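Local coordinates for protein tudor (Drosophila melanogaster, PDB 3NTK) that recognises methylated arginine in the Piwi protein Aubergine through its last extended Tudor domain and is required for primordial germ cell formation, at residues Ala1-Cys6 with Gln139-Ala144; Val9-Pro14 with Leu125-Ile130; Glu79-Asp84 with Pro104-Arg109; His110-Ala115 with Thr150-Leu155. All blocks are in the same frame, centred on the assembly; numbering follows the deposited sequence.

Overall arrangement
The four contacts give a worked example of an extended Tudor domain, a Tudor barrel joined to an OB-fold. Contacts 1, 2 and 4 belong to the OB-fold and are partly buried. Contacts 1 and 2 share strand 4-11; contacts 1 and 4 meet where strand 137-145 pairs with strand 151-157, their centres about 9 Å apart. Contact 3 is buried, about 6 Å from the centre of the chain, where the Tudor barrel meets the linker to the OB-fold. Chemistry follows place: contacts 1 and 4 combine backbone pairing, antiparallel and parallel respectively, with polar side-chain bonds beside the paired backbones, contact 2 is largely apolar, and contact 3 relies on carbonyl and carboxylate acceptors.

Contact 1 (Ala1-Cys6 with Gln139-Ala144); sequences AELHNC and QVEILA
Asn5 and Gln139 both carry CG anti to their carbonyl carbons (chi1 -74° and -64°), and the glutamine chain then bends at chi2 (75°), where CD is placed; the two side chains lie side by side, pointing the same way. Their amide planes stand almost perpendicular, yet Gln139 NE2 donates to Asn5 OD1 at 3.0 Å, in the plane of the asparagine carbonyl. Both amides have a second hold: Gln139 OE1 accepts from the backbone N of Ser159, and Asn5 ND2 donates to Glu22. An alanine at Gln139 would probably leave Asn5 OD1 without this donor and the Ser159 N-H without its acceptor. Beside this pair the strands of an OB-fold barrel run antiparallel, 4-11 against 137-145. His4 N reaches Val140 O at 3.0 Å, and Val140 N returns a bond to His4 O at 2.9 Å. The imidazole adds a weak one from ND1 to the same Val140 O, 3.5 Å away and near the plane of the ring. Further along, on the face that carries His4 and Val140, Cys6 SG packs on Val140 CG1 at 3.8 Å, with Met21 of strand 16-21 touching both. Ala1 CB rests against the carboxylate of Glu141, whose OE1 forms a salt bridge with Arg154. The chemistry grades from an amide-amide bond at Asn5, through two direct backbone bonds at His4, to Glu2, where a water replaces the direct backbone bond, donating to Glu2 O at 2.7 Å and accepting from Ile142 N at 2.8 Å.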
# COMPACT_ATOMS: atom_id res chain seq x y z
N ALA A 1 13.77 1.05 20.57
CA ALA A 1 12.28 1.07 20.48
C ALA A 1 11.77 -0.12 19.67
O ALA A 1 12.56 -0.85 19.06
CB ALA A 1 11.81 2.37 19.85
N GLU A 2 10.46 -0.31 19.66
CA GLU A 2 9.85 -1.42 18.93
C GLU A 2 9.86 -1.18 17.42
O GLU A 2 9.09 -0.37 16.91
CB GLU A 2 8.42 -1.64 19.41
CG GLU A 2 7.71 -2.79 18.73
CD GLU A 2 6.36 -3.09 19.34
OE1 GLU A 2 5.48 -2.20 19.33
OE2 GLU A 2 6.18 -4.22 19.85
N LEU A 3 10.75 -1.89 16.72
CA LEU A 3 10.88 -1.77 15.28
C LEU A 3 10.20 -2.92 14.56
O LEU A 3 10.34 -4.08 14.96
CB LEU A 3 12.35 -1.72 14.88
CG LEU A 3 13.05 -0.35 14.86
CD1 LEU A 3 12.72 0.45 16.11
CD2 LEU A 3 14.55 -0.57 14.72
N HIS A 4 9.47 -2.61 13.49
CA HIS A 4 8.79 -3.64 12.71
C HIS A 4 9.34 -3.67 11.30
O HIS A 4 9.47 -2.62 10.66
CB HIS A 4 7.29 -3.37 12.62
CG HIS A 4 6.61 -3.19 13.94
ND1 HIS A 4 6.45 -1.96 14.53
CD2 HIS A 4 6.04 -4.09 14.77
CE1 HIS A 4 5.80 -2.10 15.67
NE2 HIS A 4 5.54 -3.38 15.84
N ASN A 5 9.66 -4.86 10.80
CA ASN A 5 10.16 -4.99 9.44
C ASN A 5 9.02 -4.80 8.46
O ASN A 5 7.89 -5.23 8.71
CB ASN A 5 10.77 -6.38 9.22
CG ASN A 5 12.11 -6.54 9.90
OD1 ASN A 5 12.95 -5.65 9.85
ND2 ASN A 5 12.32 -7.70 10.52
N CYS A 6 9.33 -4.17 7.33
CA CYS A 6 8.35 -3.93 6.29
C CYS A 6 9.08 -3.67 4.98
O CYS A 6 10.31 -3.57 4.94
CB CYS A 6 7.50 -2.71 6.63
SG CYS A 6 8.41 -1.16 6.68
N GLN A 139 12.64 -0.80 8.44
CA GLN A 139 11.93 -0.98 9.70
C GLN A 139 11.24 0.33 10.02
O GLN A 139 11.71 1.40 9.64
CB GLN A 139 12.88 -1.34 10.85
CG GLN A 139 13.60 -2.66 10.69
CD GLN A 139 14.71 -2.57 9.68
OE1 GLN A 139 15.56 -1.68 9.75
NE2 GLN A 139 14.71 -3.49 8.72
N VAL A 140 10.11 0.24 10.71
CA VAL A 140 9.39 1.44 11.11
C VAL A 140 9.02 1.34 12.57
O VAL A 140 8.70 0.26 13.07
CB VAL A 140 8.07 1.64 10.30
CG1 VAL A 140 8.39 2.00 8.86
CG2 VAL A 140 7.21 0.37 10.37
N GLU A 141 9.11 2.47 13.26
CA GLU A 141 8.71 2.54 14.66
C GLU A 141 7.39 3.27 14.54
O GLU A 141 7.35 4.39 14.02
CB GLU A 141 9.70 3.37 15.48
CG GLU A 141 9.49 3.25 16.99
CD GLU A 141 10.12 4.38 17.78
OE1 GLU A 141 11.17 4.91 17.34
OE2 GLU A 141 9.59 4.74 18.85
N ILE A 142 6.30 2.65 14.99
CA ILE A 142 4.99 3.30 14.91
C ILE A 142 4.76 4.17 16.13
O ILE A 142 4.61 3.68 17.25
CB ILE A 142 3.86 2.26 14.79
CG1 ILE A 142 4.12 1.35 13.59
CG2 ILE A 142 2.51 2.97 14.61
CD1 ILE A 142 3.06 0.28 13.39
N LEU A 143 4.74 5.48 15.92
CA LEU A 143 4.54 6.43 17.00
C LEU A 143 3.07 6.63 17.30
O LEU A 143 2.69 6.94 18.43
CB LEU A 143 5.19 7.78 16.64
CG LEU A 143 6.68 7.72 16.27
CD1 LEU A 143 7.17 9.12 15.94
CD2 LEU A 143 7.48 7.13 17.41
N ALA A 144 2.23 6.46 16.28
CA ALA A 144 0.80 6.63 16.46
C ALA A 144 0.03 6.28 15.19
O ALA A 144 0.60 6.18 14.10
CB ALA A 144 0.49 8.06 16.86
O HOH W 1 6.59 0.65 16.89

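Contact 2 (Val9-Pro14 with Leu125-Ile130); sequences VQFDGP and LLQSFI
Leu126 and Pro14 begin a helix-on-barrel contact of the OB-fold, in which helix 120-131, inserted between strands 109-113 and 137-145, packs against the end of strand 4-11 and the corner that follows it. The axes of strand 9-11 and helix 125-130 run nearly antiparallel, 157° apart, and come within 10.1 Å of each other. Leu126 CD1 meets Pro14 CG at 4.1 Å, while its CB reaches Phe11 CZ at 4.2 Å; Leu113 of the neighbouring strand touches both Leu126 and Pro14. One residue on, Gln127 carries CG anti to its backbone N (chi1 -173°) and bends at the next bond. Its chain slides past Phe11 in the opposite direction, with CD 4.1 Å from Phe11 CD1. The same Gln127 CD stands 3.9 Å from Phe11 O, just before the backbone turns its corner at Asp12. A turn of helix after Leu126, Ile130 spreads two branches over the aromatic side chain. Its CG2 lies 4.1 Å from Phe11 CB, and Phe138 of strand 137-145 touches the same isoleucine. The ring is sandwiched, since Gly13 O sits above one face, displaced toward the rim, and Phe17 also meets it. Over the other face, Ile130 CG1 makes a CH-pi contact, 4.0 Å from the centroid of the Phe11 ring and 6° off its normal.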
# COMPACT_ATOMS: atom_id res chain seq x y z
N VAL A 9 6.09 -0.20 -0.56
CA VAL A 9 5.50 -0.55 -1.84
C VAL A 9 5.12 0.65 -2.69
O VAL A 9 4.93 0.52 -3.91
CB VAL A 9 4.24 -1.44 -1.65
CG1 VAL A 9 4.65 -2.77 -1.03
CG2 VAL A 9 3.21 -0.73 -0.77
N GLN A 10 5.01 1.81 -2.06
CA GLN A 10 4.66 3.04 -2.76
C GLN A 10 5.30 4.19 -1.99
O GLN A 10 5.16 4.27 -0.78
CB GLN A 10 3.15 3.21 -2.80
CG GLN A 10 2.66 4.32 -3.71
CD GLN A 10 2.72 3.93 -5.18
OE1 GLN A 10 2.46 4.75 -6.06
NE2 GLN A 10 3.05 2.67 -5.44
N PHE A 11 5.99 5.08 -2.69
CA PHE A 11 6.64 6.20 -2.01
C PHE A 11 6.52 7.51 -2.77
O PHE A 11 7.25 7.75 -3.74
CB PHE A 11 8.11 5.86 -1.75
CG PHE A 11 8.80 6.80 -0.80
CD1 PHE A 11 9.45 7.94 -1.27
CD2 PHE A 11 8.81 6.53 0.57
CE1 PHE A 11 10.08 8.81 -0.38
CE2 PHE A 11 9.44 7.40 1.46
CZ PHE A 11 10.08 8.54 0.99
N ASP A 12 5.60 8.37 -2.35
CA ASP A 12 5.43 9.66 -3.00
C ASP A 12 6.34 10.67 -2.31
O ASP A 12 6.75 11.67 -2.91
CB ASP A 12 3.97 10.11 -2.92
CG ASP A 12 3.07 9.31 -3.84
OD1 ASP A 12 3.41 9.17 -5.03
OD2 ASP A 12 2.01 8.82 -3.37
N GLY A 13 6.68 10.38 -1.06
CA GLY A 13 7.55 11.25 -0.29
C GLY A 13 7.51 10.88 1.18
O GLY A 13 6.73 10.01 1.57
N PRO A 14 8.34 11.51 2.02
CA PRO A 14 8.34 11.19 3.45
C PRO A 14 6.98 11.37 4.11
O PRO A 14 6.62 10.61 5.01
CB PRO A 14 9.37 12.16 4.02
CG PRO A 14 10.34 12.33 2.87
CD PRO A 14 9.40 12.48 1.69
N LEU A 125 16.61 13.55 -0.77
CA LEU A 125 17.40 12.39 -1.19
C LEU A 125 16.68 11.06 -0.97
O LEU A 125 16.98 10.06 -1.62
CB LEU A 125 18.72 12.37 -0.43
CG LEU A 125 20.01 11.94 -1.13
CD1 LEU A 125 21.02 11.54 -0.07
CD2 LEU A 125 19.77 10.79 -2.09
N LEU A 126 15.73 11.04 -0.04
CA LEU A 126 15.01 9.81 0.26
C LEU A 126 14.33 9.17 -0.95
O LEU A 126 14.30 7.95 -1.07
CB LEU A 126 13.99 10.03 1.38
CG LEU A 126 14.43 9.48 2.73
CD1 LEU A 126 13.36 9.78 3.79
CD2 LEU A 126 14.65 7.97 2.61
N GLN A 127 13.79 9.99 -1.84
CA GLN A 127 13.12 9.47 -3.03
C GLN A 127 14.02 8.51 -3.81
O GLN A 127 13.63 7.38 -4.10
CB GLN A 127 12.69 10.62 -3.95
CG GLN A 127 11.84 10.18 -5.13
CD GLN A 127 10.42 9.85 -4.73
OE1 GLN A 127 9.68 9.21 -5.48
NE2 GLN A 127 10.02 10.30 -3.55
N SER A 128 15.22 8.97 -4.15
CA SER A 128 16.17 8.15 -4.91
C SER A 128 16.74 7.00 -4.09
O SER A 128 17.09 5.95 -4.63
CB SER A 128 17.31 9.03 -5.44
OG SER A 128 18.08 9.58 -4.39
N PHE A 129 16.85 7.19 -2.78
CA PHE A 129 17.38 6.15 -1.91
C PHE A 129 16.39 4.98 -1.88
O PHE A 129 16.79 3.81 -1.96
CB PHE A 129 17.60 6.71 -0.50
CG PHE A 129 18.18 5.72 0.47
CD1 PHE A 129 17.36 4.83 1.16
CD2 PHE A 129 19.56 5.68 0.69
CE1 PHE A 129 17.90 3.92 2.07
CE2 PHE A 129 20.11 4.77 1.59
CZ PHE A 129 19.28 3.89 2.28
N ILE A 130 15.11 5.30 -1.78
CA ILE A 130 14.05 4.30 -1.73
C ILE A 130 13.84 3.62 -3.08
O ILE A 130 13.68 2.40 -3.15
CB ILE A 130 12.71 4.92 -1.29
CG1 ILE A 130 12.86 5.57 0.09
CG2 ILE A 130 11.62 3.86 -1.26
CD1 ILE A 130 13.25 4.61 1.19

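Contact 3 (Glu79-Asp84 with Pro104-Arg109); sequences EVHFID and PARYSR
Ile83 and Ser108 supply two of the hydrogen bonds, both ending on a single carbonyl oxygen. Ser108 N approaches Ile83 O in the carbonyl plane, on a lone pair, at 3.3 Å. Ser108 OG donates to Ile83 O from above that plane at 2.6 Å, the shorter of the two. A third bond runs from Tyr107 N to Asp84 OD1, 2.8 Å, and uses the anti lone pair of the carboxylate. Within the linker, Arg106 NE donates to Ser108 O at 2.7 Å, close to the plane of the guanidinium, so Ser108 is bound through its N, OG and O. Charge enters through Asp84, whose OD1 also makes a salt bridge with Arg66; that arginine further binds the carbonyls of Pro104 and Ala105 and so ties both segments together. The apolar contact is between Ile83 CB and Arg106 CB, at 3.8 Å. Asp84 lies alongside Tyr107, its carboxylate oxygen OD1 3.4 Å from the ring carbon CD2. The Ala105 carbonyl oxygen stands over the centre of the Tyr107 ring. Phe82, one residue before Ile83, turns its ring away to Phe58 and Tyr65, consistent with the aromatic cage that takes methylarginine in Tudor domains. The junction thus fastens the end of strand 78-82 in the Tudor barrel to the linker between helix 99-102 and strand 109-113, with Leu28 of helix 25-38 touching Asp84 and Tyr107, and Tyr18 of strand 16-21 touching Arg106 and Ser108.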
# COMPACT_ATOMS: atom_id res chain seq x y z
N GLU A 79 -11.30 5.07 -10.96
CA GLU A 79 -9.97 5.19 -10.39
C GLU A 79 -10.11 4.37 -9.11
O GLU A 79 -10.99 4.64 -8.30
CB GLU A 79 -9.62 6.63 -10.04
CG GLU A 79 -8.17 6.79 -9.60
CD GLU A 79 -7.93 8.06 -8.80
OE1 GLU A 79 -8.32 9.15 -9.28
OE2 GLU A 79 -7.35 7.96 -7.70
N VAL A 80 -9.26 3.37 -8.93
CA VAL A 80 -9.34 2.55 -7.74
C VAL A 80 -8.05 2.57 -6.96
O VAL A 80 -7.00 2.96 -7.46
CB VAL A 80 -9.67 1.08 -8.09
CG1 VAL A 80 -10.95 1.02 -8.91
CG2 VAL A 80 -8.51 0.45 -8.85
N HIS A 81 -8.14 2.15 -5.70
CA HIS A 81 -6.99 2.06 -4.82
C HIS A 81 -6.88 0.60 -4.42
O HIS A 81 -7.82 0.04 -3.84
CB HIS A 81 -7.20 2.92 -3.58
CG HIS A 81 -6.04 2.88 -2.63
ND1 HIS A 81 -6.02 2.10 -1.50
CD2 HIS A 81 -4.84 3.51 -2.67
CE1 HIS A 81 -4.86 2.24 -0.89
NE2 HIS A 81 -4.12 3.09 -1.58
N PHE A 82 -5.75 -0.02 -4.74
CA PHE A 82 -5.54 -1.42 -4.39
C PHE A 82 -5.10 -1.45 -2.93
O PHE A 82 -3.93 -1.22 -2.61
CB PHE A 82 -4.51 -2.03 -5.33
CG PHE A 82 -4.99 -2.10 -6.76
CD1 PHE A 82 -6.04 -2.94 -7.11
CD2 PHE A 82 -4.42 -1.29 -7.74
CE1 PHE A 82 -6.52 -2.98 -8.43
CE2 PHE A 82 -4.89 -1.33 -9.05
CZ PHE A 82 -5.94 -2.18 -9.40
N ILE A 83 -6.05 -1.73 -2.05
CA ILE A 83 -5.80 -1.71 -0.62
C ILE A 83 -4.67 -2.56 -0.07
O ILE A 83 -4.11 -2.25 0.98
CB ILE A 83 -7.08 -2.05 0.16
CG1 ILE A 83 -7.52 -3.49 -0.13
CG2 ILE A 83 -8.19 -1.06 -0.21
CD1 ILE A 83 -8.65 -3.96 0.77
N ASP A 84 -4.32 -3.64 -0.76
CA ASP A 84 -3.25 -4.48 -0.24
C ASP A 84 -1.88 -4.12 -0.81
O ASP A 84 -0.86 -4.65 -0.36
CB ASP A 84 -3.56 -5.96 -0.51
CG ASP A 84 -4.87 -6.39 0.13
OD1 ASP A 84 -5.12 -5.99 1.29
OD2 ASP A 84 -5.65 -7.12 -0.52
N PRO A 104 -10.97 -9.33 5.91
CA PRO A 104 -9.60 -8.99 6.32
C PRO A 104 -9.26 -7.53 6.09
O PRO A 104 -9.70 -6.92 5.11
CB PRO A 104 -8.75 -9.92 5.46
CG PRO A 104 -9.63 -11.12 5.29
CD PRO A 104 -10.97 -10.48 5.00
N ALA A 105 -8.47 -6.97 7.00
CA ALA A 105 -8.07 -5.57 6.88
C ALA A 105 -7.13 -5.42 5.70
O ALA A 105 -6.54 -6.39 5.23
CB ALA A 105 -7.38 -5.13 8.17
N ARG A 106 -6.98 -4.18 5.21
CA ARG A 106 -6.07 -3.91 4.10
C ARG A 106 -4.66 -4.35 4.51
O ARG A 106 -4.27 -4.20 5.68
CB ARG A 106 -6.07 -2.41 3.78
CG ARG A 106 -5.66 -1.50 4.93
CD ARG A 106 -5.68 -0.04 4.48
NE ARG A 106 -4.69 0.19 3.44
CZ ARG A 106 -4.82 1.05 2.44
NH1 ARG A 106 -5.92 1.79 2.32
NH2 ARG A 106 -3.84 1.18 1.55
N TYR A 107 -3.91 -4.89 3.55
CA TYR A 107 -2.56 -5.36 3.86
C TYR A 107 -1.42 -4.42 3.51
O TYR A 107 -0.25 -4.78 3.63
CB TYR A 107 -2.34 -6.75 3.25
CG TYR A 107 -3.16 -7.81 3.96
CD1 TYR A 107 -3.06 -7.98 5.34
CD2 TYR A 107 -4.07 -8.60 3.26
CE1 TYR A 107 -3.84 -8.92 6.01
CE2 TYR A 107 -4.86 -9.54 3.92
CZ TYR A 107 -4.73 -9.70 5.29
OH TYR A 107 -5.51 -10.62 5.96
N SER A 108 -1.76 -3.21 3.06
CA SER A 108 -0.75 -2.19 2.81
C SER A 108 -1.16 -1.11 3.81
O SER A 108 -2.35 -0.95 4.12
CB SER A 108 -0.81 -1.64 1.37
OG SER A 108 -1.92 -0.80 1.14
N ARG A 109 -0.18 -0.39 4.35
CA ARG A 109 -0.47 0.64 5.33
C ARG A 109 0.07 1.99 4.92
O ARG A 109 1.22 2.09 4.49
CB ARG A 109 0.12 0.27 6.69
CG ARG A 109 -0.33 -1.07 7.18
CD ARG A 109 0.16 -1.33 8.57
NE ARG A 109 -0.15 -2.69 8.99
CZ ARG A 109 -0.03 -3.14 10.23
NH1 ARG A 109 0.40 -2.32 11.18
NH2 ARG A 109 -0.34 -4.39 10.51

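Contact 4 (His110-Ala115 with Thr150-Leu155); sequences HCELDA and THVVRL
His110 and Thr150 meet through His110 ND1 and Thr150 OG1, 2.8 Å apart and nearly straight at 169°, the hydroxyl lying at the ring edge and in its plane. CG of the histidine stands anti to the backbone N (chi1 -176°). Next to this pair the backbones join as parallel strands: His151 N donates to His110 O at 3.0 Å, Glu112 N to His151 O, Val153 N to Glu112 O, and Asp114 N to Val153 O at 2.9 Å. Side chains divide between two faces. On one, Cys111 and Leu113 lie with His151 and Val153, where Leu113 CD2 comes 4.0 Å from Val153 CG2 and reaches on to Leu155 CB at 3.6 Å; Phe17 touches Cys111, Leu113 and Val153. On the other, Glu112 lies across Thr150 CG2 and near Val152, while its OE1 is bound by Lys146. Farther along, Asp114 OD2 forms a long salt bridge with Arg154 NE, 3.9 Å, while Asp114 OD1 is held by Ser116 and Arg154 NH1 by Glu141; Arg154 NE has no hydrogen-bonding partner in the model. At its other nitrogen, NE2, the imidazole is bonded to Ser16 OG, and Tyr18 meets its ring. An alanine in place of His110 would probably leave the Ser16 hydroxyl without this partner and take from Thr150 OG1 its short bond to the ring. The parallel pairing of strands 109-113 and 151-157, characteristic of the OB-fold, therefore rests on backbone bonds and a face largely apolar around Leu113, Val153 and Leu155, with a polar bridge at its start and a looser ionic pair at its far end.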
# COMPACT_ATOMS: atom_id res chain seq x y z
N HIS A 110 -0.76 3.02 5.05
CA HIS A 110 -0.32 4.35 4.72
C HIS A 110 0.47 4.88 5.92
O HIS A 110 0.06 4.69 7.08
CB HIS A 110 -1.52 5.27 4.44
CG HIS A 110 -1.12 6.65 4.00
ND1 HIS A 110 -1.39 7.78 4.74
CD2 HIS A 110 -0.42 7.07 2.91
CE1 HIS A 110 -0.88 8.83 4.14
NE2 HIS A 110 -0.29 8.43 3.02
N CYS A 111 1.59 5.53 5.63
CA CYS A 111 2.46 6.09 6.66
C CYS A 111 2.94 7.48 6.29
O CYS A 111 2.95 7.86 5.12
CB CYS A 111 3.73 5.25 6.81
SG CYS A 111 3.53 3.53 7.24
N GLU A 112 3.36 8.24 7.30
CA GLU A 112 3.93 9.56 7.09
C GLU A 112 5.02 9.69 8.14
O GLU A 112 4.84 9.31 9.29
CB GLU A 112 2.89 10.68 7.22
CG GLU A 112 2.26 10.91 8.57
CD GLU A 112 1.38 12.16 8.59
OE1 GLU A 112 0.54 12.30 7.68
OE2 GLU A 112 1.52 13.00 9.51
N LEU A 113 6.17 10.21 7.72
CA LEU A 113 7.29 10.35 8.64
C LEU A 113 7.12 11.44 9.68
O LEU A 113 6.51 12.48 9.42
CB LEU A 113 8.59 10.64 7.88
CG LEU A 113 9.29 9.51 7.13
CD1 LEU A 113 10.60 10.05 6.55
CD2 LEU A 113 9.55 8.35 8.07
N ASP A 114 7.67 11.17 10.85
CA ASP A 114 7.69 12.15 11.94
C ASP A 114 8.66 13.15 11.30
O ASP A 114 9.83 12.84 11.12
CB ASP A 114 8.32 11.50 13.17
CG ASP A 114 8.69 12.51 14.25
OD1 ASP A 114 8.66 13.73 13.99
OD2 ASP A 114 9.04 12.06 15.36
N ALA A 115 8.17 14.34 10.97
CA ALA A 115 9.00 15.34 10.31
C ALA A 115 10.28 15.76 11.03
O ALA A 115 11.22 16.26 10.40
CB ALA A 115 8.14 16.58 10.00
N THR A 150 -3.82 6.28 9.14
CA THR A 150 -2.42 6.52 8.80
C THR A 150 -1.50 6.40 10.01
O THR A 150 -1.82 6.90 11.09
CB THR A 150 -2.25 7.93 8.21
OG1 THR A 150 -3.00 8.04 7.00
CG2 THR A 150 -0.77 8.22 7.93
N HIS A 151 -0.35 5.74 9.82
CA HIS A 151 0.63 5.60 10.89
C HIS A 151 1.67 6.71 10.80
O HIS A 151 2.17 6.99 9.72
CB HIS A 151 1.43 4.29 10.77
CG HIS A 151 0.66 3.05 11.08
ND1 HIS A 151 -0.12 2.92 12.21
CD2 HIS A 151 0.64 1.84 10.47
CE1 HIS A 151 -0.59 1.68 12.27
NE2 HIS A 151 -0.15 1.01 11.23
N VAL A 152 1.99 7.34 11.93
CA VAL A 152 3.04 8.35 11.95
C VAL A 152 4.22 7.49 12.41
O VAL A 152 4.15 6.86 13.45
CB VAL A 152 2.79 9.46 12.98
CG1 VAL A 152 4.01 10.38 13.07
CG2 VAL A 152 1.55 10.26 12.58
N VAL A 153 5.29 7.46 11.62
CA VAL A 153 6.41 6.59 11.93
C VAL A 153 7.81 7.20 11.85
O VAL A 153 8.00 8.31 11.37
CB VAL A 153 6.42 5.37 10.98
CG1 VAL A 153 5.04 4.71 10.93
CG2 VAL A 153 6.84 5.81 9.57
N ARG A 154 8.78 6.45 12.36
CA ARG A 154 10.19 6.81 12.28
C ARG A 154 10.74 5.68 11.43
O ARG A 154 10.46 4.50 11.69
CB ARG A 154 10.85 6.80 13.66
CG ARG A 154 10.46 7.97 14.53
CD ARG A 154 11.11 7.85 15.90
NE ARG A 154 10.56 8.82 16.84
CZ ARG A 154 10.71 8.76 18.16
NH1 ARG A 154 11.40 7.76 18.70
NH2 ARG A 154 10.16 9.68 18.94
N LEU A 155 11.50 6.03 10.40
CA LEU A 155 12.03 5.05 9.47
C LEU A 155 13.47 4.63 9.75
O LEU A 155 14.32 5.46 10.10
CB LEU A 155 11.91 5.59 8.04
CG LEU A 155 12.31 4.70 6.86
CD1 LEU A 155 11.36 3.52 6.77
CD2 LEU A 155 12.27 5.52 5.57